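Local coordinates for protein erythropoietin (Homo sapiens, PDB 1EER) that acts as a cytokine hormone that binds and dimerises its receptor EPOR, activating JAK2 signalling that drives erythrocyte proliferation and differentiation, at residues S34-P42 and L69-L80. The protein carries 5 engineered substitutions. Sequence-based numbering, arbitrary orientation.
Sequences SLNEKITVP and LLSEAVLRGQAL. Engineered in segment 34-42: Lys38 (natural residue Asn).
Glu37 and Arg76 supply the polar link between 34-42 and 69-80, a salt bridge in which NH1 of Arg76 donates to OE2 of Glu37 at 3.0 Å and an N-H...O angle of 159°. The bond uses the syn lone pair of OE2 and lies close to the guanidinium plane, although the two flat groups are tilted by 38°. Bends at chi2 and chi3 fold the arginine so that CG of Leu80 sits over the centre of one guanidinium face, 3.6 Å above it.

Elsewhere apolar packing dominates, with a few methyl groups against backbone carbonyl oxygens. CD1 of Ile39 meets CD1 of Leu80 tip to tip at 3.7 Å, while CG2 of Ile39, anti to that residue's backbone N, rests on CA of Ala73 at 3.6 Å. CD2 of Leu35 approaches CA of Gly77 at 4.3 Å. Farther along, CG of Pro42 packs on CG of Leu70 at 3.8 Å, and CD1 of Leu69 abuts the carbonyl O of Thr40.

Strand 38-41 runs roughly antiparallel to the helix segment (156°; closest approach of these short axes 7.6 Å). In this four-helix cytokine, strand 34-41 belongs to the long crossover from helix 9-25 to helix 56-82 and pairs antiparallel with strand 133-137 of the other crossover; Phe148 of helix 138-161 touches both Pro42 and Leu70, and Val74 packs against helix 91-111.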
ATOM      1  N   SER A  34      19.490  18.146  -0.921  1.00 25.59           N
ATOM      2  CA  SER A  34      18.975  19.380  -1.506  1.00 21.56           C
ATOM      3  C   SER A  34      18.708  19.212  -2.991  1.00 19.87           C
ATOM      4  O   SER A  34      19.429  18.497  -3.677  1.00 20.91           O
ATOM      5  CB  SER A  34      19.959  20.530  -1.318  1.00 25.18           C
ATOM      6  OG  SER A  34      19.481  21.694  -1.974  1.00 26.12           O
ATOM      7  N   LEU A  35      17.658  19.869  -3.472  1.00 22.68           N
ATOM      8  CA  LEU A  35      17.291  19.835  -4.883  1.00 27.22           C
ATOM      9  C   LEU A  35      18.025  21.008  -5.537  1.00 35.80           C
ATOM     10  O   LEU A  35      18.055  21.150  -6.764  1.00 34.43           O
ATOM     11  CB  LEU A  35      15.777  20.011  -5.055  1.00 25.24           C
ATOM     12  CG  LEU A  35      14.850  18.834  -4.718  1.00 19.53           C
ATOM     13  CD1 LEU A  35      13.411  19.322  -4.697  1.00 15.57           C
ATOM     14  CD2 LEU A  35      15.009  17.724  -5.744  1.00 16.00           C
ATOM     15  N   ASN A  36      18.617  21.846  -4.693  1.00 38.03           N
ATOM     16  CA  ASN A  36      19.365  23.012  -5.143  1.00 39.37           C
ATOM     17  C   ASN A  36      18.528  23.951  -6.005  1.00 38.51           C
ATOM     18  O   ASN A  36      19.004  24.479  -7.010  1.00 40.25           O
ATOM     19  CB  ASN A  36      20.607  22.563  -5.907  1.00 41.95           C
ATOM     20  CG  ASN A  36      21.693  22.055  -4.987  1.00 38.38           C
ATOM     21  OD1 ASN A  36      22.108  20.902  -5.077  1.00 43.43           O
ATOM     22  ND2 ASN A  36      22.160  22.915  -4.090  1.00 43.35           N
ATOM     23  N   GLU A  37      17.283  24.153  -5.586  1.00 35.89           N
ATOM     24  CA  GLU A  37      16.335  25.020  -6.272  1.00 30.96           C
ATOM     25  C   GLU A  37      14.933  24.695  -5.761  1.00 26.38           C
ATOM     26  O   GLU A  37      14.706  23.636  -5.175  1.00 26.20           O
ATOM     27  CB  GLU A  37      16.419  24.810  -7.794  1.00 30.50           C
ATOM     28  CG  GLU A  37      15.271  24.021  -8.408  1.00 33.93           C
ATOM     29  CD  GLU A  37      15.570  23.555  -9.824  1.00 42.14           C
ATOM     30  OE1 GLU A  37      16.761  23.517 -10.203  1.00 42.50           O
ATOM     31  OE2 GLU A  37      14.612  23.222 -10.557  1.00 43.70           O
ATOM     32  N   LYS A  38      13.997  25.609  -5.976  1.00 24.57           N
ATOM     33  CA  LYS A  38      12.620  25.398  -5.545  1.00 28.91           C
ATOM     34  C   LYS A  38      11.759  24.739  -6.634  1.00 26.47           C
ATOM     35  O   LYS A  38      11.440  25.358  -7.655  1.00 26.71           O
ATOM     36  CB  LYS A  38      11.983  26.729  -5.128  1.00 29.04           C
ATOM     37  CG  LYS A  38      12.890  27.642  -4.310  1.00 35.54           C
ATOM     38  CD  LYS A  38      13.367  28.865  -5.114  1.00 43.45           C
ATOM     39  CE  LYS A  38      13.462  28.597  -6.633  1.00 46.59           C
ATOM     40  NZ  LYS A  38      14.839  28.256  -7.122  1.00 34.61           N
ATOM     41  N   ILE A  39      11.395  23.480  -6.414  1.00 26.55           N
ATOM     42  CA  ILE A  39      10.557  22.750  -7.359  1.00 22.45           C
ATOM     43  C   ILE A  39       9.103  22.904  -6.924  1.00 27.16           C
ATOM     44  O   ILE A  39       8.735  22.536  -5.804  1.00 27.55           O
ATOM     45  CB  ILE A  39      10.922  21.245  -7.390  1.00 19.56           C
ATOM     46  CG1 ILE A  39      12.401  21.087  -7.736  1.00 21.88           C
ATOM     47  CG2 ILE A  39      10.038  20.504  -8.397  1.00 17.74           C
ATOM     48  CD1 ILE A  39      12.800  19.681  -8.116  1.00 25.45           C
ATOM     49  N   THR A  40       8.281  23.465  -7.804  1.00 25.07           N
ATOM     50  CA  THR A  40       6.871  23.657  -7.505  1.00 26.11           C
ATOM     51  C   THR A  40       6.187  22.300  -7.334  1.00 27.28           C
ATOM     52  O   THR A  40       6.417  21.374  -8.105  1.00 27.50           O
ATOM     53  CB  THR A  40       6.181  24.434  -8.632  1.00 29.35           C
ATOM     54  OG1 THR A  40       6.861  25.679  -8.832  1.00 33.07           O
ATOM     55  CG2 THR A  40       4.719  24.699  -8.282  1.00 29.65           C
ATOM     56  N   VAL A  41       5.341  22.182  -6.321  1.00 24.73           N
ATOM     57  CA  VAL A  41       4.653  20.923  -6.058  1.00 23.09           C
ATOM     58  C   VAL A  41       3.181  21.191  -5.809  1.00 23.03           C
ATOM     59  O   VAL A  41       2.786  22.331  -5.577  1.00 28.16           O
ATOM     60  CB  VAL A  41       5.261  20.219  -4.825  1.00 21.89           C
ATOM     61  CG1 VAL A  41       6.639  19.681  -5.173  1.00 21.39           C
ATOM     62  CG2 VAL A  41       5.360  21.196  -3.659  1.00 17.12           C
ATOM     63  N   PRO A  42       2.340  20.153  -5.859  1.00 23.42           N
ATOM     64  CA  PRO A  42       0.933  20.480  -5.610  1.00 23.00           C
ATOM     65  C   PRO A  42       0.648  20.613  -4.112  1.00 19.13           C
ATOM     66  O   PRO A  42       1.510  20.342  -3.275  1.00 19.27           O
ATOM     67  CB  PRO A  42       0.174  19.316  -6.252  1.00 19.39           C
ATOM     68  CG  PRO A  42       1.159  18.168  -6.246  1.00 17.63           C
ATOM     69  CD  PRO A  42       2.555  18.717  -6.113  1.00 14.54           C
ATOM     70  N   LEU A  69       1.229  18.139 -12.006  1.00 16.27           N
ATOM     71  CA  LEU A  69       2.266  19.003 -11.451  1.00 14.70           C
ATOM     72  C   LEU A  69       3.289  18.145 -10.727  1.00 14.52           C
ATOM     73  O   LEU A  69       4.498  18.381 -10.820  1.00 16.67           O
ATOM     74  CB  LEU A  69       1.617  20.018 -10.496  1.00 20.80           C
ATOM     75  CG  LEU A  69       2.382  20.845  -9.457  1.00 21.57           C
ATOM     76  CD1 LEU A  69       3.700  21.331 -10.002  1.00 28.00           C
ATOM     77  CD2 LEU A  69       1.513  22.026  -9.053  1.00 20.02           C
ATOM     78  N   LEU A  70       2.783  17.139 -10.015  1.00 16.18           N
ATOM     79  CA  LEU A  70       3.603  16.193  -9.264  1.00 14.47           C
ATOM     80  C   LEU A  70       4.558  15.453 -10.202  1.00 14.11           C
ATOM     81  O   LEU A  70       5.749  15.313  -9.915  1.00 19.43           O
ATOM     82  CB  LEU A  70       2.702  15.180  -8.540  1.00 15.69           C
ATOM     83  CG  LEU A  70       2.896  14.930  -7.034  1.00 22.86           C
ATOM     84  CD1 LEU A  70       2.182  13.648  -6.633  1.00 19.85           C
ATOM     85  CD2 LEU A  70       4.373  14.830  -6.679  1.00 20.81           C
ATOM     86  N   SER A  71       4.028  14.969 -11.318  1.00 18.50           N
ATOM     87  CA  SER A  71       4.846  14.256 -12.296  1.00 21.28           C
ATOM     88  C   SER A  71       5.995  15.147 -12.765  1.00 20.54           C
ATOM     89  O   SER A  71       7.138  14.699 -12.884  1.00 24.29           O
ATOM     90  CB  SER A  71       3.999  13.847 -13.502  1.00 18.74           C
ATOM     91  OG  SER A  71       3.005  12.907 -13.140  1.00 19.60           O
ATOM     92  N   GLU A  72       5.684  16.412 -13.028  1.00 24.33           N
ATOM     93  CA  GLU A  72       6.690  17.361 -13.488  1.00 25.11           C
ATOM     94  C   GLU A  72       7.720  17.602 -12.395  1.00 24.93           C
ATOM     95  O   GLU A  72       8.912  17.756 -12.680  1.00 24.00           O
ATOM     96  CB  GLU A  72       6.045  18.695 -13.871  1.00 27.42           C
ATOM     97  CG  GLU A  72       4.972  18.605 -14.942  1.00 35.84           C
ATOM     98  CD  GLU A  72       4.237  19.924 -15.135  1.00 37.99           C
ATOM     99  OE1 GLU A  72       4.898  20.981 -15.086  1.00 42.16           O
ATOM    100  OE2 GLU A  72       3.002  19.907 -15.332  1.00 40.42           O
ATOM    101  N   ALA A  73       7.255  17.634 -11.147  1.00 21.06           N
ATOM    102  CA  ALA A  73       8.150  17.857 -10.020  1.00 18.49           C
ATOM    103  C   ALA A  73       9.133  16.697  -9.899  1.00 19.28           C
ATOM    104  O   ALA A  73      10.339  16.888  -9.738  1.00 16.98           O
ATOM    105  CB  ALA A  73       7.352  17.995  -8.748  1.00 20.75           C
ATOM    106  N   VAL A  74       8.609  15.484  -9.992  1.00 23.77           N
ATOM    107  CA  VAL A  74       9.443  14.298  -9.891  1.00 23.44           C
ATOM    108  C   VAL A  74      10.407  14.204 -11.090  1.00 19.61           C
ATOM    109  O   VAL A  74      11.594  13.902 -10.926  1.00 18.62           O
ATOM    110  CB  VAL A  74       8.548  13.034  -9.792  1.00 21.39           C
ATOM    111  CG1 VAL A  74       9.388  11.808  -9.464  1.00 21.12           C
ATOM    112  CG2 VAL A  74       7.488  13.244  -8.716  1.00 21.63           C
ATOM    113  N   LEU A  75       9.898  14.467 -12.289  1.00 16.58           N
ATOM    114  CA  LEU A  75      10.734  14.416 -13.483  1.00 19.68           C
ATOM    115  C   LEU A  75      11.896  15.388 -13.313  1.00 23.60           C
ATOM    116  O   LEU A  75      13.052  15.044 -13.567  1.00 24.29           O
ATOM    117  CB  LEU A  75       9.904  14.772 -14.711  1.00 16.89           C
ATOM    118  CG  LEU A  75       8.925  13.657 -15.073  1.00 17.82           C
ATOM    119  CD1 LEU A  75       7.903  14.141 -16.072  1.00 15.86           C
ATOM    120  CD2 LEU A  75       9.699  12.486 -15.622  1.00 18.87           C
ATOM    121  N   ARG A  76      11.592  16.603 -12.866  1.00 27.56           N
ATOM    122  CA  ARG A  76      12.635  17.595 -12.641  1.00 26.18           C
ATOM    123  C   ARG A  76      13.621  17.062 -11.603  1.00 22.33           C
ATOM    124  O   ARG A  76      14.829  17.210 -11.743  1.00 25.04           O
ATOM    125  CB  ARG A  76      12.024  18.912 -12.155  1.00 28.30           C
ATOM    126  CG  ARG A  76      12.380  20.117 -13.025  1.00 38.27           C
ATOM    127  CD  ARG A  76      13.707  20.743 -12.604  1.00 37.99           C
ATOM    128  NE  ARG A  76      14.812  20.320 -13.461  1.00 40.94           N
ATOM    129  CZ  ARG A  76      15.973  20.963 -13.563  1.00 43.46           C
ATOM    130  NH1 ARG A  76      16.190  22.063 -12.859  1.00 44.64           N
ATOM    131  NH2 ARG A  76      16.921  20.506 -14.371  1.00 43.95           N
ATOM    132  N   GLY A  77      13.102  16.431 -10.557  1.00 24.46           N
ATOM    133  CA  GLY A  77      13.976  15.889  -9.538  1.00 24.15           C
ATOM    134  C   GLY A  77      14.887  14.828 -10.116  1.00 20.70           C
ATOM    135  O   GLY A  77      16.053  14.708  -9.736  1.00 21.05           O
ATOM    136  N   GLN A  78      14.351  14.056 -11.048  1.00 20.13           N
ATOM    137  CA  GLN A  78      15.119  13.000 -11.687  1.00 24.96           C
ATOM    138  C   GLN A  78      16.292  13.567 -12.497  1.00 21.82           C
ATOM    139  O   GLN A  78      17.416  13.075 -12.408  1.00 24.37           O
ATOM    140  CB  GLN A  78      14.199  12.183 -12.594  1.00 22.83           C
ATOM    141  CG  GLN A  78      14.891  11.087 -13.370  1.00 26.75           C
ATOM    142  CD  GLN A  78      13.986  10.485 -14.415  1.00 25.97           C
ATOM    143  OE1 GLN A  78      13.196  11.186 -15.041  1.00 25.30           O
ATOM    144  NE2 GLN A  78      14.089   9.175 -14.609  1.00 29.17           N
ATOM    145  N   ALA A  79      16.034  14.607 -13.279  1.00 26.85           N
ATOM    146  CA  ALA A  79      17.085  15.217 -14.094  1.00 29.60           C
ATOM    147  C   ALA A  79      18.094  15.966 -13.232  1.00 32.36           C
ATOM    148  O   ALA A  79      19.279  16.016 -13.554  1.00 31.97           O
ATOM    149  CB  ALA A  79      16.475  16.156 -15.111  1.00 27.19           C
ATOM    150  N   LEU A  80      17.618  16.560 -12.143  1.00 29.08           N
ATOM    151  CA  LEU A  80      18.496  17.289 -11.242  1.00 34.27           C
ATOM    152  C   LEU A  80      19.450  16.298 -10.586  1.00 35.66           C
ATOM    153  O   LEU A  80      20.596  16.624 -10.264  1.00 35.57           O
ATOM    154  CB  LEU A  80      17.675  18.002 -10.167  1.00 34.84           C
ATOM    155  CG  LEU A  80      17.286  19.451 -10.450  1.00 29.61           C
ATOM    156  CD1 LEU A  80      16.296  19.932  -9.404  1.00 26.80           C
ATOM    157  CD2 LEU A  80      18.531  20.311 -10.443  1.00 30.41           C
TER